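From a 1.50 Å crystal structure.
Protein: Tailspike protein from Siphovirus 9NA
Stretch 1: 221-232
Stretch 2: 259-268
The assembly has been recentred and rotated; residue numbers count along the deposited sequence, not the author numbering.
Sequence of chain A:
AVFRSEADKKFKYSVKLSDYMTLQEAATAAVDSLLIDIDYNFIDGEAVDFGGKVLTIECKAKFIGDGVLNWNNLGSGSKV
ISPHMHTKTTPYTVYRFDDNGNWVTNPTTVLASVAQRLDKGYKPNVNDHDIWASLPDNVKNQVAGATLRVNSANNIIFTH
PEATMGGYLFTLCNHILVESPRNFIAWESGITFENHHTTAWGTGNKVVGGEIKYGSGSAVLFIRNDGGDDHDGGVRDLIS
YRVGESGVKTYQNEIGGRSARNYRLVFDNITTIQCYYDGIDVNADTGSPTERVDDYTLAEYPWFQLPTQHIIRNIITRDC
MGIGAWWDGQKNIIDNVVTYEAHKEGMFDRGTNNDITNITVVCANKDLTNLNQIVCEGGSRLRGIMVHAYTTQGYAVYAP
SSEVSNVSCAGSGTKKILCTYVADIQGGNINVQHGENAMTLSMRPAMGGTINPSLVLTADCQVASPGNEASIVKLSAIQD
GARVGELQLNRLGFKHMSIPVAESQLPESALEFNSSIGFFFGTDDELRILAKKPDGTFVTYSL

Stretch 1 (221-232) LFIRNDGGDDHD
Stretch 2, residues 259-268: SARNYRLVFD

Residues 221-232 and 259-268 of the tailspike chain lie side by side and run in the same direction, with Arg224 next to Ala260 (CA-CA 4.4 Å), Asn225 next to Asn262 (4.9 Å), Asp226 next to Tyr263 (4.5 Å) and Gly227 next to Arg264 (4.8 Å). Stretch 1 leaves a strand after Ile223; stretch 2 enters one at Val266. Between these strands the contact is made largely by extended or turning loop, and it buries 867 Å² in total.

Backbone hydrogen bonds fix the register. Arg224 N donates to Ala260 O (3.0 Å), Tyr263 N to Asn225 O (3.0 Å) and Gly227 N to Tyr263 O (2.9 Å). The last two flank Asp226 and form a single parallel bridge between it and Tyr263, both in beta conformation (phi/psi -137/117 and -141/147). CA-H...O contacts tighten the same seam, among them Asp226 CA to Tyr263 O at 3.2 Å and Arg224 CA to Arg261 O at 3.0 Å. Arg224 and Arg264 both adopt left-handed conformations (53/49 and 57/44). Gly227 (-70/-6) lies against the second of these: its CA is 3.2 Å from Arg264 O, and a CB there would clash with that oxygen. Gly228 (74/174) has a positive phi, which favours glycine, and opens a type I turn to His231 closed by His231 N to Gly228 O (2.9 Å).

Asn262 (chi1 m, chi2 -91°) uses its amide to extend the backbone pattern. OD1 accepts from Asn225 N at 2.9 Å, while ND2 makes a weak hydrogen bond to Phe222 O at 3.0 Å, so one buried side chain serves polar backbone atoms where the strand of stretch 1 ends. Arg224, with chi1 to chi3 all t and chi4 84°, reaches along stretch 2 to place NH1 3.0 Å from Ser259 O, near the guanidinium plane.

The charged cluster centres on Arg264, whose CB points toward stretch 1 and which has the largest covered area, 139 Å². Its rotamer is m, t, m with chi4 -160°. Asp226 (chi1 t, chi2 -13°) meets it in a bidentate salt bridge, Arg264 NE to Asp226 OD1 and Arg264 NH2 to Asp226 OD2, both 2.9 Å. Asp226 OD1 also accepts from Gly228 N (2.9 Å), steadying the following turn. Asp229 (chi1 m) adds a second salt bridge through a weak hydrogen bond, Arg264 NH1 to Asp229 OD1 at 2.9 Å, and a water links Asp229 OD2 (2.8 Å) with Arg264 NH1 (3.2 Å).

Apolar packing completes the contact. The buried Phe222 ring (m, -92°) receives Leu265 CD1 over one face, 4.1 Å from its centroid; Phe222 CE2 also lies 4.0 Å from Phe267 CE1. Ile223 CG2 rests 3.8 Å from Ala260 CB. His231 (m, 75°) is held by its ND1 bonding to Asp229 O (2.9 Å), and Arg264 CB sits over its ring face, 4.0 Å from the centroid, while Val266 CG2 approaches the ring edge.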

ATOM      1  N   LEU A 221     -10.494  15.558 -15.372  1.00 11.13           N
ATOM      2  CA  LEU A 221     -11.848  15.174 -15.781  1.00 10.84           C
ATOM      3  C   LEU A 221     -11.796  14.382 -17.091  1.00 11.32           C
ATOM      4  O   LEU A 221     -11.131  14.813 -18.060  1.00 12.17           O
ATOM      5  CB  LEU A 221     -12.693  16.445 -15.968  1.00 11.25           C
ATOM      6  CG  LEU A 221     -14.121  16.214 -16.491  1.00 11.27           C
ATOM      7  CD1 LEU A 221     -14.954  15.504 -15.439  1.00 13.74           C
ATOM      8  CD2 LEU A 221     -14.754  17.523 -16.848  1.00 13.34           C
ATOM      9  N   PHE A 222     -12.430  13.213 -17.100  1.00 11.06           N
ATOM     10  CA  PHE A 222     -12.514  12.333 -18.297  1.00 11.02           C
ATOM     11  C   PHE A 222     -13.926  12.322 -18.891  1.00 11.70           C
ATOM     12  O   PHE A 222     -14.906  12.164 -18.153  1.00 12.13           O
ATOM     13  CB  PHE A 222     -12.139  10.888 -17.948  1.00 10.78           C
ATOM     14  CG  PHE A 222     -10.700  10.726 -17.542  1.00 10.25           C
ATOM     15  CD1 PHE A 222      -9.719  10.405 -18.483  1.00 12.14           C
ATOM     16  CD2 PHE A 222     -10.299  10.987 -16.227  1.00 11.11           C
ATOM     17  CE1 PHE A 222      -8.367  10.301 -18.121  1.00 11.97           C
ATOM     18  CE2 PHE A 222      -8.945  10.875 -15.867  1.00 12.78           C
ATOM     19  CZ  PHE A 222      -7.990  10.551 -16.808  1.00 12.33           C
ATOM     20  N   ILE A 223     -14.010  12.522 -20.216  1.00 11.74           N
ATOM     21  CA  ILE A 223     -15.266  12.481 -20.953  1.00 11.77           C
ATOM     22  C   ILE A 223     -15.115  11.523 -22.135  1.00 12.20           C
ATOM     23  O   ILE A 223     -14.275  11.757 -23.020  1.00 11.18           O
ATOM     24  CB  ILE A 223     -15.606  13.919 -21.463  1.00 12.19           C
ATOM     25  CG1 ILE A 223     -15.958  14.818 -20.285  1.00 12.08           C
ATOM     26  CG2 ILE A 223     -16.732  13.904 -22.531  1.00 12.43           C
ATOM     27  CD1 ILE A 223     -15.885  16.347 -20.610  1.00 13.94           C
ATOM     28  N   ARG A 224     -15.902  10.441 -22.128  1.00 10.80           N
ATOM     29  CA  ARG A 224     -15.885   9.430 -23.216  1.00 11.44           C
ATOM     30  C   ARG A 224     -14.469   8.908 -23.497  1.00 11.65           C
ATOM     31  O   ARG A 224     -14.004   8.890 -24.666  1.00 11.25           O
ATOM     32  CB  ARG A 224     -16.582   9.928 -24.522  1.00 12.57           C
ATOM     33  CG  ARG A 224     -17.055   8.771 -25.388  1.00 11.75           C
ATOM     34  CD  ARG A 224     -17.831   9.256 -26.648  1.00 12.80           C
ATOM     35  NE  ARG A 224     -18.201   8.079 -27.469  1.00 12.11           N
ATOM     36  CZ  ARG A 224     -19.282   7.321 -27.271  1.00 12.62           C
ATOM     37  NH1 ARG A 224     -20.177   7.631 -26.326  1.00 13.45           N
ATOM     38  NH2 ARG A 224     -19.520   6.268 -28.071  1.00 14.67           N
ATOM     39  N   ASN A 225     -13.779   8.517 -22.416  1.00 10.68           N
ATOM     40  CA  ASN A 225     -12.476   7.832 -22.517  1.00 11.66           C
ATOM     41  C   ASN A 225     -12.629   6.356 -22.152  1.00 11.66           C
ATOM     42  O   ASN A 225     -13.417   6.010 -21.254  1.00 13.01           O
ATOM     43  CB  ASN A 225     -11.402   8.492 -21.620  1.00 12.24           C
ATOM     44  CG  ASN A 225     -10.739   9.702 -22.281  1.00 11.18           C
ATOM     45  OD1 ASN A 225      -9.496   9.743 -22.412  1.00 12.21           O
ATOM     46  ND2 ASN A 225     -11.542  10.695 -22.704  1.00 11.80           N
ATOM     47  N   ASP A 226     -11.890   5.492 -22.855  1.00 11.52           N
ATOM     48  CA  ASP A 226     -11.846   4.054 -22.568  1.00 12.16           C
ATOM     49  C   ASP A 226     -10.404   3.606 -22.663  1.00 11.78           C
ATOM     50  O   ASP A 226      -9.788   3.696 -23.746  1.00 12.30           O
ATOM     51  CB  ASP A 226     -12.734   3.315 -23.576  1.00 12.79           C
ATOM     52  CG  ASP A 226     -12.857   1.824 -23.293  1.00 13.18           C
ATOM     53  OD1 ASP A 226     -12.079   1.258 -22.471  1.00 12.63           O
ATOM     54  OD2 ASP A 226     -13.782   1.203 -23.909  1.00 16.13           O
ATOM     55  N   GLY A 227      -9.862   3.138 -21.549  1.00 11.34           N
ATOM     56  CA  GLY A 227      -8.472   2.669 -21.546  1.00 11.78           C
ATOM     57  C   GLY A 227      -8.216   1.366 -22.302  1.00 12.14           C
ATOM     58  O   GLY A 227      -7.066   0.944 -22.447  1.00 12.38           O
ATOM     59  N   GLY A 228      -9.288   0.719 -22.778  1.00 12.55           N
ATOM     60  CA  GLY A 228      -9.189  -0.614 -23.386  1.00 12.59           C
ATOM     61  C   GLY A 228      -8.956  -1.685 -22.329  1.00 12.48           C
ATOM     62  O   GLY A 228      -8.747  -1.356 -21.169  1.00 13.63           O
ATOM     63  N   ASP A 229      -8.973  -2.968 -22.700  1.00 11.64           N
ATOM     64  CA  ASP A 229      -8.501  -3.970 -21.730  1.00 12.08           C
ATOM     65  C   ASP A 229      -7.056  -3.643 -21.286  1.00 11.24           C
ATOM     66  O   ASP A 229      -6.660  -3.975 -20.168  1.00 13.18           O
ATOM     67  CB  ASP A 229      -8.655  -5.386 -22.275  1.00 12.96           C
ATOM     68  CG  ASP A 229     -10.115  -5.793 -22.341  1.00 13.72           C
ATOM     69  OD1 ASP A 229     -10.883  -5.392 -21.425  1.00 14.86           O
ATOM     70  OD2 ASP A 229     -10.512  -6.451 -23.330  1.00 14.72           O
ATOM     71  N   ASP A 230      -6.334  -2.906 -22.138  1.00 10.30           N
ATOM     72  CA  ASP A 230      -5.010  -2.355 -21.845  1.00 11.14           C
ATOM     73  C   ASP A 230      -4.931  -1.520 -20.562  1.00 11.44           C
ATOM     74  O   ASP A 230      -3.837  -1.378 -19.962  1.00 11.61           O
ATOM     75  CB  ASP A 230      -4.526  -1.380 -22.947  1.00 11.96           C
ATOM     76  CG  ASP A 230      -4.854  -1.797 -24.379  1.00 11.29           C
ATOM     77  OD1 ASP A 230      -5.934  -2.347 -24.674  1.00 14.86           O
ATOM     78  OD2 ASP A 230      -4.005  -1.433 -25.247  1.00 13.11           O
ATOM     79  N   HIS A 231      -6.053  -0.902 -20.164  1.00 10.93           N
ATOM     80  CA  HIS A 231      -6.033   0.039 -19.034  1.00 11.35           C
ATOM     81  C   HIS A 231      -5.001   1.139 -19.236  1.00 10.99           C
ATOM     82  O   HIS A 231      -4.282   1.521 -18.292  1.00 11.63           O
ATOM     83  CB  HIS A 231      -5.897  -0.739 -17.704  1.00 11.47           C
ATOM     84  CG  HIS A 231      -7.203  -1.351 -17.281  1.00 11.18           C
ATOM     85  ND1 HIS A 231      -7.720  -2.468 -17.905  1.00 11.26           N
ATOM     86  CD2 HIS A 231      -8.134  -0.963 -16.371  1.00 12.49           C
ATOM     87  CE1 HIS A 231      -8.919  -2.737 -17.417  1.00 14.02           C
ATOM     88  NE2 HIS A 231      -9.189  -1.847 -16.474  1.00 13.79           N
ATOM     89  N   ASP A 232      -4.977   1.677 -20.468  1.00 10.76           N
ATOM     90  CA  ASP A 232      -4.024   2.719 -20.850  1.00 10.78           C
ATOM     91  C   ASP A 232      -4.784   4.051 -20.795  1.00 12.00           C
ATOM     92  O   ASP A 232      -5.463   4.422 -21.745  1.00 11.95           O
ATOM     93  CB  ASP A 232      -3.479   2.407 -22.267  1.00 12.01           C
ATOM     94  CG  ASP A 232      -2.318   3.283 -22.676  1.00 12.70           C
ATOM     95  OD1 ASP A 232      -1.996   4.283 -22.000  1.00 16.20           O
ATOM     96  OD2 ASP A 232      -1.698   2.912 -23.697  1.00 15.67           O
ATOM     97  N   SER A 259     -23.281   9.934 -24.850  1.00 13.88           N
ATOM     98  CA  SER A 259     -22.701   9.467 -23.584  1.00 13.30           C
ATOM     99  C   SER A 259     -21.269   9.980 -23.383  1.00 13.76           C
ATOM    100  O   SER A 259     -20.418   9.840 -24.282  1.00 13.74           O
ATOM    101  CB  SER A 259     -22.689   7.927 -23.521  1.00 13.44           C
ATOM    102  OG  SER A 259     -22.089   7.517 -22.289  1.00 13.92           O
ATOM    103  N   ALA A 260     -21.023  10.554 -22.206  1.00 12.76           N
ATOM    104  CA  ALA A 260     -19.745  11.128 -21.827  1.00 12.61           C
ATOM    105  C   ALA A 260     -19.023  10.249 -20.801  1.00 12.28           C
ATOM    106  O   ALA A 260     -18.080  10.681 -20.129  1.00 12.40           O
ATOM    107  CB  ALA A 260     -20.000  12.532 -21.218  1.00 13.26           C
ATOM    108  N   ARG A 261     -19.517   9.030 -20.643  1.00 12.41           N
ATOM    109  CA  ARG A 261     -19.041   8.086 -19.626  1.00 12.67           C
ATOM    110  C   ARG A 261     -17.651   7.546 -19.960  1.00 12.45           C
ATOM    111  O   ARG A 261     -17.056   7.909 -20.972  1.00 13.46           O
ATOM    112  CB  ARG A 261     -20.054   6.957 -19.489  1.00 12.47           C
ATOM    113  CG  ARG A 261     -21.425   7.457 -18.978  1.00 12.29           C
ATOM    114  CD  ARG A 261     -22.418   6.310 -19.048  1.00 13.44           C
ATOM    115  NE  ARG A 261     -23.761   6.636 -18.539  1.00 13.47           N
ATOM    116  CZ  ARG A 261     -24.752   7.157 -19.262  1.00 14.09           C
ATOM    117  NH1 ARG A 261     -24.570   7.470 -20.553  1.00 14.06           N
ATOM    118  NH2 ARG A 261     -25.941   7.359 -18.697  1.00 14.66           N
ATOM    119  N   ASN A 262     -17.119   6.683 -19.096  1.00 11.34           N
ATOM    120  CA  ASN A 262     -15.723   6.247 -19.181  1.00 11.12           C
ATOM    121  C   ASN A 262     -15.541   4.830 -18.689  1.00 11.85           C
ATOM    122  O   ASN A 262     -16.267   4.403 -17.795  1.00 13.02           O
ATOM    123  CB  ASN A 262     -14.813   7.181 -18.362  1.00 11.76           C
ATOM    124  CG  ASN A 262     -14.967   8.623 -18.771  1.00 10.81           C
ATOM    125  OD1 ASN A 262     -14.235   9.104 -19.649  1.00 11.41           O
ATOM    126  ND2 ASN A 262     -15.930   9.339 -18.144  1.00 12.64           N
ATOM    127  N   TYR A 263     -14.530   4.150 -19.237  1.00 11.08           N
ATOM    128  CA  TYR A 263     -14.289   2.730 -19.014  1.00 11.36           C
ATOM    129  C   TYR A 263     -12.833   2.409 -18.877  1.00 11.08           C
ATOM    130  O   TYR A 263     -11.976   3.062 -19.500  1.00 11.70           O
ATOM    131  CB  TYR A 263     -14.821   1.882 -20.212  1.00 11.33           C
ATOM    132  CG  TYR A 263     -16.331   1.848 -20.299  1.00 11.84           C
ATOM    133  CD1 TYR A 263     -17.063   0.802 -19.721  1.00 12.32           C
ATOM    134  CD2 TYR A 263     -17.040   2.864 -20.950  1.00 12.47           C
ATOM    135  CE1 TYR A 263     -18.454   0.779 -19.763  1.00 12.98           C
ATOM    136  CE2 TYR A 263     -18.428   2.841 -21.016  1.00 13.82           C
ATOM    137  CZ  TYR A 263     -19.132   1.788 -20.409  1.00 13.01           C
ATOM    138  OH  TYR A 263     -20.486   1.761 -20.452  1.00 15.33           O
ATOM    139  N   ARG A 264     -12.536   1.410 -18.046  1.00 11.06           N
ATOM    140  CA  ARG A 264     -11.213   0.783 -18.074  1.00 10.58           C
ATOM    141  C   ARG A 264     -10.011   1.722 -17.868  1.00 11.01           C
ATOM    142  O   ARG A 264      -9.008   1.674 -18.605  1.00 11.79           O
ATOM    143  CB  ARG A 264     -11.065  -0.071 -19.360  1.00 11.08           C
ATOM    144  CG  ARG A 264     -12.029  -1.268 -19.307  1.00 11.75           C
ATOM    145  CD  ARG A 264     -11.924  -2.179 -20.525  1.00 12.00           C
ATOM    146  NE  ARG A 264     -12.300  -1.550 -21.789  1.00 12.62           N
ATOM    147  CZ  ARG A 264     -12.644  -2.227 -22.890  1.00 14.16           C
ATOM    148  NH1 ARG A 264     -12.622  -3.559 -22.894  1.00 13.59           N
ATOM    149  NH2 ARG A 264     -12.990  -1.574 -23.991  1.00 14.55           N
ATOM    150  N   LEU A 265     -10.142   2.624 -16.893  1.00 10.46           N
ATOM    151  CA  LEU A 265      -9.041   3.532 -16.544  1.00 11.06           C
ATOM    152  C   LEU A 265      -8.362   3.035 -15.268  1.00 10.72           C
ATOM    153  O   LEU A 265      -8.915   2.173 -14.537  1.00 12.32           O
ATOM    154  CB  LEU A 265      -9.580   4.961 -16.331  1.00 11.66           C
ATOM    155  CG  LEU A 265     -10.250   5.550 -17.590  1.00 12.08           C
ATOM    156  CD1 LEU A 265     -10.934   6.890 -17.254  1.00 12.58           C
ATOM    157  CD2 LEU A 265      -9.231   5.768 -18.730  1.00 13.26           C
ATOM    158  N   VAL A 266      -7.175   3.586 -14.995  1.00 11.08           N
ATOM    159  CA  VAL A 266      -6.447   3.309 -13.751  1.00 10.96           C
ATOM    160  C   VAL A 266      -6.279   4.596 -12.959  1.00 10.37           C
ATOM    161  O   VAL A 266      -5.825   5.617 -13.512  1.00 11.33           O
ATOM    162  CB  VAL A 266      -5.035   2.730 -14.052  1.00 11.17           C
ATOM    163  CG1 VAL A 266      -4.257   2.521 -12.720  1.00 14.46           C
ATOM    164  CG2 VAL A 266      -5.133   1.415 -14.827  1.00 14.03           C
ATOM    165  N   PHE A 267      -6.675   4.552 -11.683  1.00 10.83           N
ATOM    166  CA  PHE A 267      -6.467   5.654 -10.754  1.00 10.65           C
ATOM    167  C   PHE A 267      -5.603   5.090  -9.639  1.00 10.74           C
ATOM    168  O   PHE A 267      -6.083   4.249  -8.848  1.00 12.61           O
ATOM    169  CB  PHE A 267      -7.813   6.162 -10.208  1.00 10.75           C
ATOM    170  CG  PHE A 267      -8.760   6.621 -11.298  1.00 11.60           C
ATOM    171  CD1 PHE A 267      -8.667   7.917 -11.803  1.00 12.93           C
ATOM    172  CD2 PHE A 267      -9.703   5.733 -11.885  1.00 13.36           C
ATOM    173  CE1 PHE A 267      -9.532   8.345 -12.819  1.00 14.44           C
ATOM    174  CE2 PHE A 267     -10.560   6.162 -12.929  1.00 14.96           C
ATOM    175  CZ  PHE A 267     -10.470   7.467 -13.387  1.00 14.75           C
ATOM    176  N   ASP A 268      -4.342   5.540  -9.591  1.00 10.18           N
ATOM    177  CA  ASP A 268      -3.342   4.960  -8.684  1.00 11.56           C
ATOM    178  C   ASP A 268      -2.611   6.068  -7.921  1.00 11.59           C
ATOM    179  O   ASP A 268      -1.893   6.858  -8.538  1.00 12.70           O
ATOM    180  CB  ASP A 268      -2.344   4.107  -9.504  1.00 12.09           C
ATOM    181  CG  ASP A 268      -1.144   3.611  -8.685  1.00 12.30           C
ATOM    182  OD1 ASP A 268      -1.211   3.532  -7.438  1.00 13.88           O
ATOM    183  OD2 ASP A 268      -0.118   3.251  -9.321  1.00 15.41           O
TER
HETATM  184  O   HOH W   1     -13.062  -6.367 -24.426  1.00 24.62           O